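Local coordinates for protein Exo-beta-1,3-glucanase (Streptomyces sp. SirexAA-E, PDB 4PEY) that hydrolyses laminarin and laminarioligosaccharides as an exo-beta-1,3-glucanase, producing glucose and laminaribiose, at residues Gln203-Pro208 and Gln556-Pro561; Leu312-Pro317 and Leu338-Pro343. The protein carries 1 engineered substitution. All blocks are in the same frame, centred on the assembly; numbering follows the deposited sequence. Where two conformers were deposited one is given.

Contact 1 of 2, residues Gln203-Pro208 and Gln556-Pro561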
# COMPACT_ATOMS: atom_id res chain seq x y z
N GLN A 203 11.94 2.19 -20.77
CA GLN A 203 11.32 0.88 -20.95
C GLN A 203 12.32 -0.12 -21.53
O GLN A 203 12.91 0.15 -22.58
CB GLN A 203 10.11 0.99 -21.87
CG GLN A 203 9.51 -0.34 -22.30
CD GLN A 203 8.77 -1.04 -21.18
OE1 GLN A 203 8.14 -0.40 -20.34
NE2 GLN A 203 8.82 -2.37 -21.17
N SER A 204 12.49 -1.26 -20.87
CA SER A 204 13.50 -2.22 -21.33
C SER A 204 13.19 -3.68 -21.00
O SER A 204 13.99 -4.55 -21.34
CB SER A 204 14.86 -1.86 -20.74
OG SER A 204 14.85 -2.06 -19.34
N PHE A 205 12.06 -3.93 -20.34
CA PHE A 205 11.67 -5.30 -19.97
C PHE A 205 11.82 -6.24 -21.17
O PHE A 205 11.38 -5.92 -22.28
CB PHE A 205 10.22 -5.28 -19.45
CG PHE A 205 9.78 -6.56 -18.79
CD1 PHE A 205 9.26 -7.61 -19.54
CD2 PHE A 205 9.83 -6.69 -17.41
CE1 PHE A 205 8.84 -8.78 -18.92
CE2 PHE A 205 9.41 -7.86 -16.78
CZ PHE A 205 8.90 -8.90 -17.54
N PRO A 206 12.43 -7.42 -20.97
CA PRO A 206 12.77 -8.04 -19.68
C PRO A 206 14.15 -7.72 -19.11
O PRO A 206 14.39 -8.03 -17.94
CB PRO A 206 12.69 -9.54 -20.00
CG PRO A 206 13.12 -9.60 -21.43
CD PRO A 206 12.58 -8.37 -22.08
N GLU A 207 15.06 -7.14 -19.88
CA GLU A 207 16.41 -6.93 -19.38
C GLU A 207 16.94 -5.52 -19.62
O GLU A 207 17.19 -5.13 -20.76
CB GLU A 207 17.37 -7.96 -19.99
CG GLU A 207 18.74 -7.94 -19.34
CD GLU A 207 18.67 -8.03 -17.82
OE1 GLU A 207 17.91 -8.88 -17.30
OE2 GLU A 207 19.36 -7.24 -17.15
N PRO A 208 17.10 -4.73 -18.55
CA PRO A 208 16.68 -5.01 -17.16
C PRO A 208 15.15 -4.99 -17.09
O PRO A 208 14.52 -4.50 -18.03
CB PRO A 208 17.30 -3.86 -16.35
CG PRO A 208 18.35 -3.28 -17.23
CD PRO A 208 17.89 -3.49 -18.64
N GLN A 556 8.66 -15.09 -18.13
CA GLN A 556 8.17 -13.77 -18.52
C GLN A 556 7.34 -13.77 -19.80
O GLN A 556 7.57 -14.57 -20.71
CB GLN A 556 9.36 -12.82 -18.72
CG GLN A 556 10.23 -12.66 -17.48
CD GLN A 556 11.63 -12.16 -17.81
OE1 GLN A 556 12.22 -12.54 -18.83
NE2 GLN A 556 12.16 -11.31 -16.95
N VAL A 557 6.39 -12.84 -19.86
CA VAL A 557 5.67 -12.55 -21.09
C VAL A 557 5.68 -11.05 -21.29
O VAL A 557 5.20 -10.31 -20.43
CB VAL A 557 4.21 -13.09 -21.06
CG1 VAL A 557 3.39 -12.48 -22.18
CG2 VAL A 557 4.20 -14.62 -21.14
N VAL A 558 6.23 -10.58 -22.40
CA VAL A 558 6.34 -9.13 -22.63
C VAL A 558 4.99 -8.51 -23.01
O VAL A 558 4.63 -7.43 -22.51
CB VAL A 558 7.38 -8.81 -23.73
CG1 VAL A 558 7.40 -7.31 -24.01
CG2 VAL A 558 8.76 -9.29 -23.31
N SER A 559 4.26 -9.18 -23.91
CA SER A 559 2.98 -8.68 -24.40
C SER A 559 1.93 -9.77 -24.46
O SER A 559 2.20 -10.88 -24.91
CB SER A 559 3.11 -8.08 -25.80
OG SER A 559 4.00 -6.98 -25.81
N PHE A 560 0.72 -9.41 -24.03
CA PHE A 560 -0.47 -10.25 -24.16
C PHE A 560 -1.62 -9.37 -24.64
O PHE A 560 -1.77 -8.24 -24.18
CB PHE A 560 -0.80 -10.91 -22.82
CG PHE A 560 -2.07 -11.72 -22.84
CD1 PHE A 560 -2.04 -13.08 -23.09
CD2 PHE A 560 -3.30 -11.12 -22.57
CE1 PHE A 560 -3.21 -13.82 -23.11
CE2 PHE A 560 -4.47 -11.86 -22.58
CZ PHE A 560 -4.42 -13.21 -22.85
N PRO A 561 -2.46 -9.88 -25.56
CA PRO A 561 -2.40 -11.20 -26.18
C PRO A 561 -1.41 -11.26 -27.33
O PRO A 561 -0.78 -10.25 -27.65
CB PRO A 561 -3.83 -11.42 -26.69
CG PRO A 561 -4.32 -10.04 -26.99
CD PRO A 561 -3.67 -9.13 -25.97
OXT PRO A 561 -1.22 -12.31 -27.95
O HOH W 1 14.91 -10.05 -16.50
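Val558 brings its CG2 to the edge of the Phe205 ring, near the ring plane and 4.2 Å from CD1, while one face of that ring is covered by its own neighbour Pro206, whose CB stands 3.9 Å above the plane, offset toward the rim. Gln556 comes up obliquely: its CG lies 4.0 Å from Phe205 CZ, and the amide plane is turned 52° from the ring. With CG anti to the backbone N (chi1 -169°), Phe205 leans its ring toward strand 555-560. The peptide before Pro206 is cis, a form that aromatic-proline pairs often adopt, and it is consistent with the proline lying on the ring of Phe205.

Glycoside hydrolase family 55 enzymes are built of two tandem right-handed beta-helices. Here the loop after strand 191-198 of the first meets the last strand of the second, 555-560, which runs antiparallel to strand 520-529. Phenylalanine suits this junction because its buried ring also reaches Asp524 and Leu526 of strand 520-529.

The Gln556 side chain, extended beyond CG, crosses Pro206 at about a right angle, with OE1 3.3 Å from Pro206 CB. No direct hydrogen bond joins the segments. Glutamine can present its hydrocarbon part to the ring while Gln556 NE2 donates to a water 3.1 Å away, which in turn lies close to Pro206 O. Val558 CG2 also touches Pro206 CD, 4.1 Å away, so one methyl meets both rings.

Contact 2 of 2, residues Leu312-Pro317 and Leu338-Pro343; sequences LATIIP and LVDAGP
Thr314 and Leu338 lie side by side and point the same way from adjacent parallel strands, with Thr314 OG1 3.5 Å from Leu338 CD2. Leu338 CG is anti to the backbone N (chi1 169°) and lies close to both branches of the threonine. Thr314 CG2 also meets Asp340 CB at 3.7 Å, the two side chains crossing at a slant. Ile316 and Asp340 repeat the side-by-side pattern: Ile316 CG1 rests 3.8 Å from Asp340 CB, so the aliphatic part of the aspartate faces hydrocarbon, while its OD1 forms a salt bridge with Arg374. Threonine suits its place because its methyl packs while Thr314 OG1 donates to Leu312 O (2.8 Å) and also bonds Arg54.

These are successive coils of the second parallel beta-helix of a family 55 enzyme. The face bearing Thr314 and Leu338 looks toward the first beta-helix, from which Arg54 and Trp109 reach this region. Ile315 and Val339, branched residues at home in strands, point to the other face and pack on Ala323 and, for Val339, Leu349 and Val350.

The backbones are joined by Leu338 N to Ala313 O (3.0 Å), Ile315 N to Leu338 O (2.8 Å) and Asp340 N to Ile315 O (2.9 Å). Pro317 has no N-H to continue the ladder and instead sets its CD 3.2 Å from Asp340 O. Further on the two chains lie wider apart, and Gly342 has no side chain to crowd Pro317 O.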
# COMPACT_ATOMS: atom_id res chain seq x y z
N LEU A 312 -0.40 4.25 11.67
CA LEU A 312 -0.94 2.93 11.32
C LEU A 312 -2.17 2.58 12.17
O LEU A 312 -2.36 1.44 12.60
CB LEU A 312 0.15 1.84 11.44
CG LEU A 312 1.01 1.63 10.19
CD1 LEU A 312 0.16 1.05 9.05
CD2 LEU A 312 1.73 2.91 9.73
N ALA A 313 -3.00 3.59 12.39
CA ALA A 313 -4.31 3.41 13.01
C ALA A 313 -5.03 2.22 12.39
O ALA A 313 -5.07 2.07 11.17
CB ALA A 313 -5.15 4.68 12.85
N THR A 314 -5.58 1.37 13.25
CA THR A 314 -6.07 0.07 12.84
C THR A 314 -7.52 -0.12 13.23
O THR A 314 -7.90 0.21 14.36
CB THR A 314 -5.20 -1.05 13.46
OG1 THR A 314 -3.87 -0.93 12.96
CG2 THR A 314 -5.75 -2.45 13.15
N ILE A 315 -8.32 -0.66 12.31
CA ILE A 315 -9.72 -0.95 12.57
C ILE A 315 -9.94 -2.46 12.55
O ILE A 315 -9.59 -3.13 11.58
CB ILE A 315 -10.64 -0.29 11.54
CG1 ILE A 315 -10.44 1.23 11.55
CG2 ILE A 315 -12.10 -0.65 11.81
CD1 ILE A 315 -10.95 1.92 10.32
N ILE A 316 -10.52 -3.00 13.63
CA ILE A 316 -10.88 -4.41 13.68
C ILE A 316 -12.40 -4.53 13.73
O ILE A 316 -13.03 -4.07 14.68
CB ILE A 316 -10.28 -5.13 14.90
CG1 ILE A 316 -8.75 -5.14 14.83
CG2 ILE A 316 -10.83 -6.56 15.00
CD1 ILE A 316 -8.10 -5.61 16.13
N PRO A 317 -13.00 -5.15 12.70
CA PRO A 317 -14.44 -5.37 12.73
C PRO A 317 -14.79 -6.60 13.58
O PRO A 317 -14.30 -7.70 13.32
CB PRO A 317 -14.80 -5.58 11.26
CG PRO A 317 -13.55 -6.23 10.68
CD PRO A 317 -12.37 -5.66 11.47
N LEU A 338 -5.01 0.56 8.57
CA LEU A 338 -4.91 -0.90 8.50
C LEU A 338 -6.24 -1.49 8.95
O LEU A 338 -6.71 -1.19 10.04
CB LEU A 338 -3.76 -1.42 9.37
CG LEU A 338 -3.66 -2.93 9.63
CD1 LEU A 338 -3.46 -3.72 8.34
CD2 LEU A 338 -2.52 -3.21 10.60
N VAL A 339 -6.84 -2.33 8.11
CA VAL A 339 -8.04 -3.07 8.49
C VAL A 339 -7.61 -4.49 8.82
O VAL A 339 -7.02 -5.16 7.98
CB VAL A 339 -9.11 -3.06 7.38
CG1 VAL A 339 -10.32 -3.91 7.80
CG2 VAL A 339 -9.55 -1.63 7.09
N ASP A 340 -7.88 -4.92 10.04
CA ASP A 340 -7.36 -6.16 10.61
C ASP A 340 -8.53 -7.08 10.94
O ASP A 340 -9.34 -6.76 11.81
CB ASP A 340 -6.53 -5.81 11.86
CG ASP A 340 -5.69 -6.96 12.38
OD1 ASP A 340 -5.39 -7.91 11.62
OD2 ASP A 340 -5.29 -6.88 13.56
N ALA A 341 -8.66 -8.20 10.23
CA ALA A 341 -9.81 -9.09 10.39
C ALA A 341 -9.94 -9.63 11.82
O ALA A 341 -8.94 -9.94 12.48
CB ALA A 341 -9.74 -10.25 9.40
N GLY A 342 -11.18 -9.74 12.28
CA GLY A 342 -11.46 -10.44 13.52
C GLY A 342 -11.56 -11.93 13.26
O GLY A 342 -11.64 -12.37 12.11
N PRO A 343 -11.56 -12.74 14.33
CA PRO A 343 -11.64 -14.19 14.14
C PRO A 343 -12.99 -14.64 13.56
O PRO A 343 -13.05 -15.69 12.91
CB PRO A 343 -11.45 -14.76 15.55
CG PRO A 343 -11.59 -13.61 16.47
CD PRO A 343 -11.25 -12.37 15.72

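In the fold
Contact 2 is nested along the chain inside the long loop closed by contact 1, whose segments are 348 residues apart. The centres of the two contacts are about 37 Å apart, the nearest atoms about 29 Å, on opposite sides of the chain's centre. Both involve the strand network of the second beta-helix: contact 2 joins neighbouring coils early in the stack, whereas contact 1 links its final strand, 555-560, to a late loop of the first beta-helix. Together they tie coil to coil and helix to helix. The side chain of Leu338 is about 7 Å from that of substrate-binding Trp402, and that of Phe205 about 12 Å from that of substrate-binding Gln173.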